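Side-chain contacts in NDP-N-acetyl-D-galactosaminuronic acid dehydrogenase (Methanosarcina mazei Go1, PDB 3G79), which probably oxidises UDP-N-acetyl-alpha-D-mannosamine to the corresponding uronic acid, reducing two molecules of NAD+ in the process: residues A33-A38 / P75-L80; V105-Q110 / R131-Y136; A287-H292 / L324-N329; S428-D433 / N451-D456. All coordinates share one frame; numbering follows the deposited sequence.

Interaction 1 of 4, residues A33-A38 / P75-L80; sequences AAVLFA and PGLEEL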
# COMPACT_ATOMS: atom_id res chain seq x y z
N ALA A 33 6.60 -31.31 -5.75
CA ALA A 33 5.51 -31.58 -4.81
C ALA A 33 5.42 -33.04 -4.48
O ALA A 33 5.55 -33.39 -3.33
CB ALA A 33 4.18 -31.06 -5.34
N ALA A 34 5.23 -33.89 -5.49
CA ALA A 34 5.00 -35.32 -5.28
C ALA A 34 6.18 -35.86 -4.56
O ALA A 34 6.09 -36.75 -3.72
CB ALA A 34 4.85 -36.04 -6.58
N VAL A 35 7.32 -35.30 -4.87
CA VAL A 35 8.56 -35.94 -4.49
C VAL A 35 8.97 -35.46 -3.10
O VAL A 35 9.63 -36.19 -2.35
CB VAL A 35 9.56 -35.75 -5.65
CG1 VAL A 35 10.91 -35.39 -5.20
CG2 VAL A 35 9.51 -36.96 -6.61
N LEU A 36 8.49 -34.27 -2.73
CA LEU A 36 8.63 -33.77 -1.38
C LEU A 36 7.74 -34.58 -0.42
O LEU A 36 8.21 -34.99 0.66
CB LEU A 36 8.26 -32.28 -1.35
CG LEU A 36 9.28 -31.15 -1.27
CD1 LEU A 36 10.71 -31.60 -1.36
CD2 LEU A 36 9.00 -30.12 -2.34
N PHE A 37 6.49 -34.82 -0.82
CA PHE A 37 5.59 -35.67 -0.05
C PHE A 37 6.24 -37.04 0.19
O PHE A 37 6.22 -37.53 1.31
CB PHE A 37 4.29 -35.95 -0.81
CG PHE A 37 3.32 -34.79 -0.87
CD1 PHE A 37 3.06 -33.99 0.25
CD2 PHE A 37 2.61 -34.54 -2.06
CE1 PHE A 37 2.14 -32.93 0.17
CE2 PHE A 37 1.68 -33.50 -2.15
CZ PHE A 37 1.45 -32.68 -1.04
N ALA A 38 6.83 -37.64 -0.84
CA ALA A 38 7.34 -38.99 -0.71
C ALA A 38 8.58 -39.05 0.22
O ALA A 38 8.83 -40.06 0.88
CB ALA A 38 7.61 -39.64 -2.11
N PRO A 75 19.18 -27.89 -7.93
CA PRO A 75 19.96 -29.14 -8.12
C PRO A 75 19.96 -30.03 -6.89
O PRO A 75 21.03 -30.47 -6.40
CB PRO A 75 21.36 -28.64 -8.52
CG PRO A 75 21.07 -27.33 -9.28
CD PRO A 75 19.84 -26.72 -8.56
N GLY A 76 18.75 -30.24 -6.39
CA GLY A 76 18.40 -31.33 -5.50
C GLY A 76 17.25 -32.11 -6.12
O GLY A 76 16.93 -33.21 -5.66
N LEU A 77 16.63 -31.55 -7.17
CA LEU A 77 15.44 -32.20 -7.72
C LEU A 77 15.74 -33.62 -8.14
O LEU A 77 15.18 -34.55 -7.58
CB LEU A 77 14.77 -31.39 -8.85
CG LEU A 77 13.45 -32.04 -9.34
CD1 LEU A 77 12.54 -32.53 -8.20
CD2 LEU A 77 12.66 -31.12 -10.26
N GLU A 78 16.65 -33.80 -9.09
CA GLU A 78 17.04 -35.13 -9.54
C GLU A 78 17.53 -36.04 -8.39
O GLU A 78 17.34 -37.27 -8.42
CB GLU A 78 18.08 -35.03 -10.65
CG GLU A 78 18.42 -36.38 -11.29
CD GLU A 78 18.45 -36.35 -12.82
OE1 GLU A 78 18.00 -35.34 -13.45
OE2 GLU A 78 18.90 -37.35 -13.39
N GLU A 79 18.16 -35.44 -7.37
CA GLU A 79 18.68 -36.23 -6.24
C GLU A 79 17.53 -36.63 -5.30
O GLU A 79 17.51 -37.73 -4.76
CB GLU A 79 19.78 -35.46 -5.48
CG GLU A 79 21.05 -35.17 -6.31
CD GLU A 79 20.99 -33.87 -7.15
OE1 GLU A 79 22.08 -33.38 -7.54
OE2 GLU A 79 19.87 -33.34 -7.42
N LEU A 80 16.57 -35.73 -5.14
CA LEU A 80 15.36 -36.01 -4.40
C LEU A 80 14.59 -37.20 -5.03
O LEU A 80 14.27 -38.15 -4.34
CB LEU A 80 14.51 -34.75 -4.28
CG LEU A 80 13.30 -34.83 -3.34
CD1 LEU A 80 13.66 -35.47 -2.01
CD2 LEU A 80 12.65 -33.46 -3.15

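Interaction 2 of 4, residues V105-Q110 / R131-Y136; sequences VTLAIQ and RNVGKY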
# COMPACT_ATOMS: atom_id res chain seq x y z
N VAL A 105 -5.32 -37.02 -2.90
CA VAL A 105 -4.84 -36.75 -4.23
C VAL A 105 -4.80 -35.26 -4.43
O VAL A 105 -5.74 -34.56 -4.10
CB VAL A 105 -5.74 -37.31 -5.31
CG1 VAL A 105 -5.10 -37.15 -6.66
CG2 VAL A 105 -5.99 -38.75 -5.06
N THR A 106 -3.72 -34.82 -5.05
CA THR A 106 -3.43 -33.43 -5.39
C THR A 106 -3.43 -33.22 -6.94
O THR A 106 -2.88 -34.05 -7.70
CB THR A 106 -2.10 -33.09 -4.72
OG1 THR A 106 -2.33 -32.16 -3.67
CG2 THR A 106 -1.11 -32.58 -5.69
N LEU A 107 -4.08 -32.13 -7.39
CA LEU A 107 -4.04 -31.69 -8.79
C LEU A 107 -3.15 -30.51 -8.95
O LEU A 107 -3.52 -29.39 -8.59
CB LEU A 107 -5.41 -31.28 -9.32
CG LEU A 107 -6.31 -32.51 -9.27
CD1 LEU A 107 -7.38 -32.29 -8.23
CD2 LEU A 107 -6.87 -32.75 -10.64
N ALA A 108 -2.00 -30.79 -9.54
CA ALA A 108 -0.92 -29.84 -9.71
C ALA A 108 -0.65 -29.71 -11.19
O ALA A 108 0.46 -29.86 -11.66
CB ALA A 108 0.35 -30.36 -8.95
N ILE A 109 -1.69 -29.41 -11.94
CA ILE A 109 -1.58 -29.52 -13.37
C ILE A 109 -1.34 -28.13 -13.92
O ILE A 109 -2.08 -27.20 -13.56
CB ILE A 109 -2.85 -30.18 -13.93
CG1 ILE A 109 -2.77 -31.70 -13.72
CG2 ILE A 109 -3.06 -29.81 -15.41
CD1 ILE A 109 -4.06 -32.45 -13.95
N GLN A 110 -0.29 -27.98 -14.73
CA GLN A 110 0.00 -26.69 -15.37
C GLN A 110 -1.31 -26.11 -15.90
O GLN A 110 -2.10 -26.80 -16.54
CB GLN A 110 1.09 -26.81 -16.46
CG GLN A 110 2.57 -26.72 -15.92
CD GLN A 110 3.67 -27.32 -16.87
OE1 GLN A 110 4.77 -27.71 -16.41
NE2 GLN A 110 3.37 -27.40 -18.18
N ARG A 131 -11.77 -34.65 -13.53
CA ARG A 131 -12.54 -35.79 -14.04
C ARG A 131 -11.86 -37.11 -13.65
O ARG A 131 -12.46 -37.95 -12.98
CB ARG A 131 -12.74 -35.67 -15.56
CG ARG A 131 -13.76 -34.56 -16.02
CD ARG A 131 -14.56 -34.96 -17.30
NE ARG A 131 -15.14 -33.87 -18.10
CZ ARG A 131 -14.52 -33.27 -19.12
NH1 ARG A 131 -15.13 -32.31 -19.82
NH2 ARG A 131 -13.26 -33.60 -19.44
N ASN A 132 -10.60 -37.31 -14.02
CA ASN A 132 -9.97 -38.56 -13.62
C ASN A 132 -10.07 -38.83 -12.13
O ASN A 132 -10.43 -39.96 -11.71
CB ASN A 132 -8.54 -38.62 -14.07
CG ASN A 132 -8.40 -39.19 -15.46
OD1 ASN A 132 -7.42 -38.90 -16.12
ND2 ASN A 132 -9.36 -40.01 -15.91
N VAL A 133 -9.74 -37.81 -11.32
CA VAL A 133 -10.00 -37.88 -9.89
C VAL A 133 -11.46 -38.26 -9.54
O VAL A 133 -11.69 -39.28 -8.86
CB VAL A 133 -9.56 -36.59 -9.18
CG1 VAL A 133 -9.99 -36.58 -7.70
CG2 VAL A 133 -8.08 -36.49 -9.30
N GLY A 134 -12.43 -37.47 -10.01
CA GLY A 134 -13.82 -37.77 -9.74
C GLY A 134 -14.13 -39.22 -10.08
O GLY A 134 -14.79 -39.91 -9.31
N LYS A 135 -13.62 -39.68 -11.22
CA LYS A 135 -13.87 -40.99 -11.76
C LYS A 135 -13.51 -42.07 -10.79
O LYS A 135 -14.16 -43.11 -10.78
CB LYS A 135 -13.06 -41.18 -13.05
CG LYS A 135 -13.31 -42.48 -13.80
CD LYS A 135 -13.48 -42.24 -15.32
CE LYS A 135 -12.21 -41.62 -15.96
NZ LYS A 135 -12.51 -40.50 -16.92
N TYR A 136 -12.48 -41.84 -9.97
CA TYR A 136 -11.99 -42.93 -9.11
C TYR A 136 -12.12 -42.61 -7.60
O TYR A 136 -11.74 -43.41 -6.73
CB TYR A 136 -10.58 -43.35 -9.53
CG TYR A 136 -10.51 -43.98 -10.90
CD1 TYR A 136 -11.02 -45.27 -11.13
CD2 TYR A 136 -9.95 -43.30 -11.99
CE1 TYR A 136 -10.98 -45.87 -12.40
CE2 TYR A 136 -9.90 -43.90 -13.28
CZ TYR A 136 -10.42 -45.18 -13.46
OH TYR A 136 -10.39 -45.79 -14.69

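Interaction 3 of 4, residues A287-H292 / L324-N329; sequences AGVGGH and LARKVN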
# COMPACT_ATOMS: atom_id res chain seq x y z
N ALA A 287 6.80 2.82 -17.09
CA ALA A 287 6.14 2.84 -18.39
C ALA A 287 4.93 1.94 -18.45
O ALA A 287 4.20 1.98 -19.42
CB ALA A 287 7.13 2.44 -19.49
N GLY A 288 4.68 1.14 -17.42
CA GLY A 288 3.45 0.36 -17.40
C GLY A 288 3.59 -0.96 -16.69
O GLY A 288 4.66 -1.27 -16.22
N VAL A 289 2.51 -1.73 -16.59
CA VAL A 289 2.53 -2.99 -15.87
C VAL A 289 2.34 -4.14 -16.88
O VAL A 289 1.50 -4.08 -17.80
CB VAL A 289 1.39 -3.03 -14.81
CG1 VAL A 289 1.21 -4.42 -14.25
CG2 VAL A 289 1.60 -1.99 -13.73
N GLY A 290 3.14 -5.19 -16.73
CA GLY A 290 3.03 -6.32 -17.64
C GLY A 290 2.68 -7.54 -16.84
O GLY A 290 2.56 -7.45 -15.62
N GLY A 291 2.56 -8.68 -17.54
CA GLY A 291 2.38 -10.02 -16.92
C GLY A 291 0.95 -10.51 -17.03
O GLY A 291 0.13 -9.87 -17.70
N HIS A 292 0.63 -11.63 -16.41
CA HIS A 292 -0.74 -12.12 -16.43
C HIS A 292 -1.47 -11.68 -15.20
O HIS A 292 -2.45 -10.92 -15.27
CB HIS A 292 -0.78 -13.64 -16.52
CG HIS A 292 -0.34 -14.17 -17.83
ND1 HIS A 292 -0.95 -13.81 -19.02
CD2 HIS A 292 0.65 -15.04 -18.16
CE1 HIS A 292 -0.35 -14.43 -20.02
NE2 HIS A 292 0.63 -15.18 -19.53
N LEU A 324 -9.89 1.10 -11.10
CA LEU A 324 -9.26 2.33 -11.46
C LEU A 324 -7.76 2.31 -11.26
O LEU A 324 -7.02 3.06 -11.91
CB LEU A 324 -9.99 3.51 -10.84
CG LEU A 324 -9.25 4.56 -10.04
CD1 LEU A 324 -9.66 6.00 -10.40
CD2 LEU A 324 -9.60 4.23 -8.62
N ALA A 325 -7.26 1.40 -10.44
CA ALA A 325 -5.82 1.06 -10.54
C ALA A 325 -5.43 0.49 -11.93
O ALA A 325 -4.40 0.88 -12.51
CB ALA A 325 -5.42 0.10 -9.48
N ARG A 326 -6.23 -0.44 -12.44
CA ARG A 326 -5.95 -1.00 -13.77
C ARG A 326 -5.87 0.10 -14.84
O ARG A 326 -5.07 0.01 -15.78
CB ARG A 326 -6.99 -2.07 -14.16
CG ARG A 326 -6.83 -3.44 -13.45
CD ARG A 326 -5.40 -4.01 -13.52
NE ARG A 326 -4.82 -3.78 -14.84
CZ ARG A 326 -3.55 -3.50 -15.07
NH1 ARG A 326 -2.63 -3.44 -14.10
NH2 ARG A 326 -3.18 -3.32 -16.31
N LYS A 327 -6.66 1.17 -14.69
CA LYS A 327 -6.67 2.18 -15.75
C LYS A 327 -5.48 3.15 -15.66
O LYS A 327 -4.99 3.63 -16.71
CB LYS A 327 -7.97 2.96 -15.75
CG LYS A 327 -9.19 2.19 -16.22
CD LYS A 327 -10.41 3.08 -15.87
CE LYS A 327 -11.76 2.45 -16.17
NZ LYS A 327 -12.75 3.21 -15.37
N VAL A 328 -5.05 3.45 -14.44
CA VAL A 328 -3.87 4.30 -14.22
C VAL A 328 -2.70 3.57 -14.89
O VAL A 328 -2.11 4.05 -15.87
CB VAL A 328 -3.66 4.61 -12.71
CG1 VAL A 328 -2.31 5.22 -12.43
CG2 VAL A 328 -4.71 5.56 -12.23
N ASN A 329 -2.45 2.35 -14.44
CA ASN A 329 -1.39 1.53 -14.98
C ASN A 329 -1.47 1.26 -16.50
O ASN A 329 -0.42 1.23 -17.17
CB ASN A 329 -1.31 0.24 -14.17
CG ASN A 329 -0.78 0.46 -12.74
OD1 ASN A 329 -0.12 1.47 -12.44
ND2 ASN A 329 -1.06 -0.50 -11.85
O HOH W 1 0.80 -0.80 -18.31

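Interaction 4 of 4, residues S428-D433 / N451-D456; sequences SSLKAD and NVIEPD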
# COMPACT_ATOMS: atom_id res chain seq x y z
N SER A 428 21.36 1.21 -18.28
CA SER A 428 21.93 1.98 -17.17
C SER A 428 23.38 2.37 -17.47
O SER A 428 23.90 3.34 -16.90
CB SER A 428 21.84 1.20 -15.85
OG SER A 428 21.50 2.07 -14.76
N SER A 429 24.01 1.62 -18.37
CA SER A 429 25.36 1.92 -18.81
C SER A 429 25.37 2.83 -20.04
O SER A 429 26.42 3.37 -20.38
CB SER A 429 26.16 0.64 -19.05
OG SER A 429 25.62 -0.11 -20.12
N LEU A 430 24.22 3.04 -20.68
CA LEU A 430 24.15 3.96 -21.83
C LEU A 430 24.75 5.34 -21.51
O LEU A 430 24.27 6.05 -20.60
CB LEU A 430 22.71 4.10 -22.36
CG LEU A 430 22.45 4.98 -23.60
CD1 LEU A 430 22.92 4.33 -24.90
CD2 LEU A 430 21.00 5.34 -23.72
N LYS A 431 25.78 5.71 -22.25
CA LYS A 431 26.48 6.98 -22.04
C LYS A 431 26.05 8.04 -23.06
O LYS A 431 25.86 7.72 -24.25
CB LYS A 431 28.02 6.78 -22.03
CG LYS A 431 28.51 5.47 -22.68
CD LYS A 431 29.94 5.58 -23.27
CE LYS A 431 30.25 4.39 -24.23
NZ LYS A 431 31.21 4.73 -25.34
N ALA A 432 25.87 9.28 -22.60
CA ALA A 432 25.32 10.34 -23.44
C ALA A 432 26.05 10.52 -24.80
O ALA A 432 25.40 10.55 -25.84
CB ALA A 432 25.25 11.68 -22.66
N ASP A 433 27.37 10.65 -24.77
CA ASP A 433 28.20 10.84 -25.96
C ASP A 433 27.81 9.91 -27.09
O ASP A 433 27.63 10.32 -28.24
CB ASP A 433 29.66 10.50 -25.66
CG ASP A 433 30.36 11.57 -24.90
OD1 ASP A 433 29.90 12.73 -24.94
OD2 ASP A 433 31.39 11.24 -24.26
N ASN A 451 13.73 5.14 -14.96
CA ASN A 451 14.68 5.72 -14.00
C ASN A 451 16.10 5.14 -14.13
O ASN A 451 16.74 4.93 -13.12
CB ASN A 451 14.20 5.56 -12.55
CG ASN A 451 14.97 6.45 -11.56
OD1 ASN A 451 15.31 7.58 -11.85
ND2 ASN A 451 15.27 5.91 -10.39
N VAL A 452 16.59 4.89 -15.34
CA VAL A 452 17.98 4.48 -15.53
C VAL A 452 18.91 5.55 -16.10
O VAL A 452 20.12 5.41 -16.04
CB VAL A 452 18.09 3.21 -16.39
CG1 VAL A 452 17.10 2.16 -15.92
CG2 VAL A 452 17.90 3.53 -17.85
N ILE A 453 18.35 6.62 -16.66
CA ILE A 453 19.14 7.67 -17.31
C ILE A 453 19.34 8.84 -16.36
O ILE A 453 18.38 9.39 -15.80
CB ILE A 453 18.50 8.10 -18.69
CG1 ILE A 453 19.14 7.32 -19.82
CG2 ILE A 453 18.79 9.51 -19.06
CD1 ILE A 453 18.35 6.20 -20.25
N GLU A 454 20.59 9.22 -16.18
CA GLU A 454 20.92 10.37 -15.35
C GLU A 454 20.72 11.61 -16.22
O GLU A 454 21.44 11.80 -17.20
CB GLU A 454 22.36 10.26 -14.82
CG GLU A 454 22.62 11.06 -13.54
CD GLU A 454 22.76 12.56 -13.78
OE1 GLU A 454 23.71 12.96 -14.48
OE2 GLU A 454 21.92 13.34 -13.26
N PRO A 455 19.75 12.46 -15.85
CA PRO A 455 19.34 13.63 -16.64
C PRO A 455 20.49 14.59 -16.98
O PRO A 455 20.61 14.99 -18.13
CB PRO A 455 18.32 14.35 -15.75
CG PRO A 455 17.89 13.35 -14.72
CD PRO A 455 19.03 12.36 -14.56
N ASP A 456 21.32 14.96 -16.00
CA ASP A 456 22.25 16.06 -16.26
C ASP A 456 23.32 15.71 -17.27
O ASP A 456 23.69 16.54 -18.10
CB ASP A 456 22.81 16.65 -14.98
CG ASP A 456 21.73 17.30 -14.11
OD1 ASP A 456 20.64 17.62 -14.64
OD2 ASP A 456 21.94 17.49 -12.90

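Interaction 1 of 4, residues A33-A38 / P75-L80
Val35 and Leu80 mark the nearest backbone approach of two helices, their CA atoms 6.8 Å apart. Residues 33-38 belong wholly to one helix, while 75-80 enter the other from a loop. Gly76 takes the N-cap position of that second helix, and its carbonyl O receives Leu80 N over 2.6 Å, closing the first turn, in which Leu80 stands.

Between the backbones the meeting is entirely aliphatic. Leu80 points toward the first helix with CG anti to its amide nitrogen (chi1 -171°), and its isobutyl group slides past Val35 in the opposite sense. Val35 offers the CG1 methyl, which lies 3.8 Å from Leu80 CB; the modelled separations from that methyl to the end of Leu80 are too short for carbons, so the fine detail there is doubtful. Leu80 CD1 comes over the backbone of the first helix, 4.1 Å from Val35 O. Leu36 crosses Leu80 at about a right angle, its CD1 end meeting Leu80 CD2, again modelled closer than carbons should sit. Leu77, one turn before Leu80, adds a looser touch, its CD1 4.5 Å from Val35 CG1. Replacing Leu80 with an alanine would probably open a gap between the helices and leave Val35 and Leu36 without their main mate here.

Val35 also packs on Ile81 and Val84 farther along helix 77-86. Ala34 touches Val23 and Val46, so that helix 30-39 lies on strands 20-24 and 45-49 of the Rossmann-type NAD-binding domain, with helix 77-86 alongside it.

Interaction 2 of 4, residues V105-Q110 / R131-Y136
Val105, on the central strand 104-107, points toward helix 124-136 and meets Val133, the residue that carries the helix side of the contact. The two CA atoms are 7.7 Å apart, a separation bridged by side chains alone. Val105 CG1, anti to the backbone nitrogen (chi1 -173°), comes within 4.0 Å of Val133 CG2 as the two valines slide past each other in opposite directions.

Thr106 turns its side chain away from the helix. Its backbone pairs with Gly22 and Leu24 of strand 20-24, while Val105 and Leu107 pair on the other edge with strand 142-145, so the strand is held between parallel neighbours.

Leu107 again points its side chain toward the helix. Its CD2 lies 4.2 Å from the same Val133 CG2, approaching at a slant, so a single methyl is touched by both strand residues. With Val133 CG1 placed anti to the backbone nitrogen (chi1 173°), CG2 is left as the branch that meets them both. Beyond Leu107 the strand gives way to a loop, where Gln110 OE1 accepts from Tyr28 N in the turn of an apparent GxGxxG pattern.

Leu24, Val143 and Leu162 also touch Val133, completing an apolar environment. The contact joins the strand and helix of the beta-alpha-beta unit formed by 104-107, 124-136 and 142-145. With no hydrogen bond or charge pair between the segments, this attachment relies on buried aliphatic surface, 117 Å² in all, and on shape rather than direction.

Interaction 3 of 4, residues A287-H292 / L324-N329
Arg326 is the first residue of helical segment 324-329 to meet the loop 287-292, through Val289. Bends at chi2 (-50°) and chi3 (-41°) fold its chain round so that NH1 comes to 4.0 Å from Val289 CG1, the methyl approaching the guanidinium obliquely. The charged end is engaged by acids on both terminal nitrogens, NH1 by Asp243 and NH2 by Asp330, which should hold the group's rotation.

Asn329, one helical turn on, points toward the loop and packs against the other methyl of the valine. Val289 CG2 rests 3.6 Å from both CG and ND2 of Asn329, with OD1 farther at 4.1 Å. The amide is fixed at its two ends, ND2 donating to Asp243, which thereby receives both residues, and OD1 accepting from Asn250 ND2. Asn329 O is also used: a water donates to it over 2.6 Å and accepts from Val289 N over another 2.6 Å, bridging helix and loop. Close by, Gly288 CA lies 4.0 Å from Asn329 O, at backbone angles (phi 149°) that only glycine takes easily.

On its far side the helix packs against the second subunit, where Val328 touches Tyr314 of that subunit. A glycine-rich loop leading into a helix, as 287-292 leads into 293-305, recalls the segment that in UDP-glucose dehydrogenases runs into the catalytic cysteine; here it is seated on the long helix of the dimeric core.

Interaction 4 of 4, residues S428-D433 / N451-D456
Ser428 and Val452 are the nearest backbone pair, their CA atoms 5.0 Å apart, and each segment then runs into a helix. Ser428 OG lies 3.9 Å from Val452 CB, an ordinary van der Waals approach. Val452 directs its side chain toward segment 428-433, with CB 4.1 Å from Ser428 CA. Its chi1 of -47° sets CG1 beside the backbone nitrogen and CG2 between that nitrogen and the carbonyl carbon, from where CG2 reaches to 4.2 Å from Ser428 N. Deeper in, Leu430 CD2 and Ile453 CD1 touch loosely at 4.5 Å, so the inner half of the contact is aliphatic.

The backbone of 451-456 is tied to the end of strand 445-448, where Asp448 OD2 accepts from Ile453 N and, weakly, from Val452 N. Glu454 caps the next helix, its OE2 taking a weak bond of 3.2 Å from Asp456 N. Ala432 N donates to Glu457 OE1, connecting the starts of the two helices.

Beneath both segments, in the parallel sheet of the UDP-binding domain, Val420 of strand 417-420 supports Val452 and Ile453, and Ile453 continues to Tyr465 of strand 464-467 and Phe458 of helix 455-459, which Ala432 at the head of helix 432-439 also touches.

Overall arrangement
The four contacts follow one another along the chain and sample the three parts of the subunit. Interactions 1 and 2 share the NAD-binding domain, their centres 20 Å apart and nearest atoms about 4 Å apart; the first joins two helices of this domain, the second a helix to a strand of its sheet, and the apparent GxGxxG turn lies near Leu107. Interaction 3 belongs to the central region, its nearest atoms about 11 Å from interaction 2. Interaction 4, in the UDP-binding domain, is about 8 Å from interaction 3 at nearest atoms, and Arg450, immediately before 451-456, donates to Gly288 O, consistent with a place for interaction 3 between the NAD-binding and UDP-binding domains.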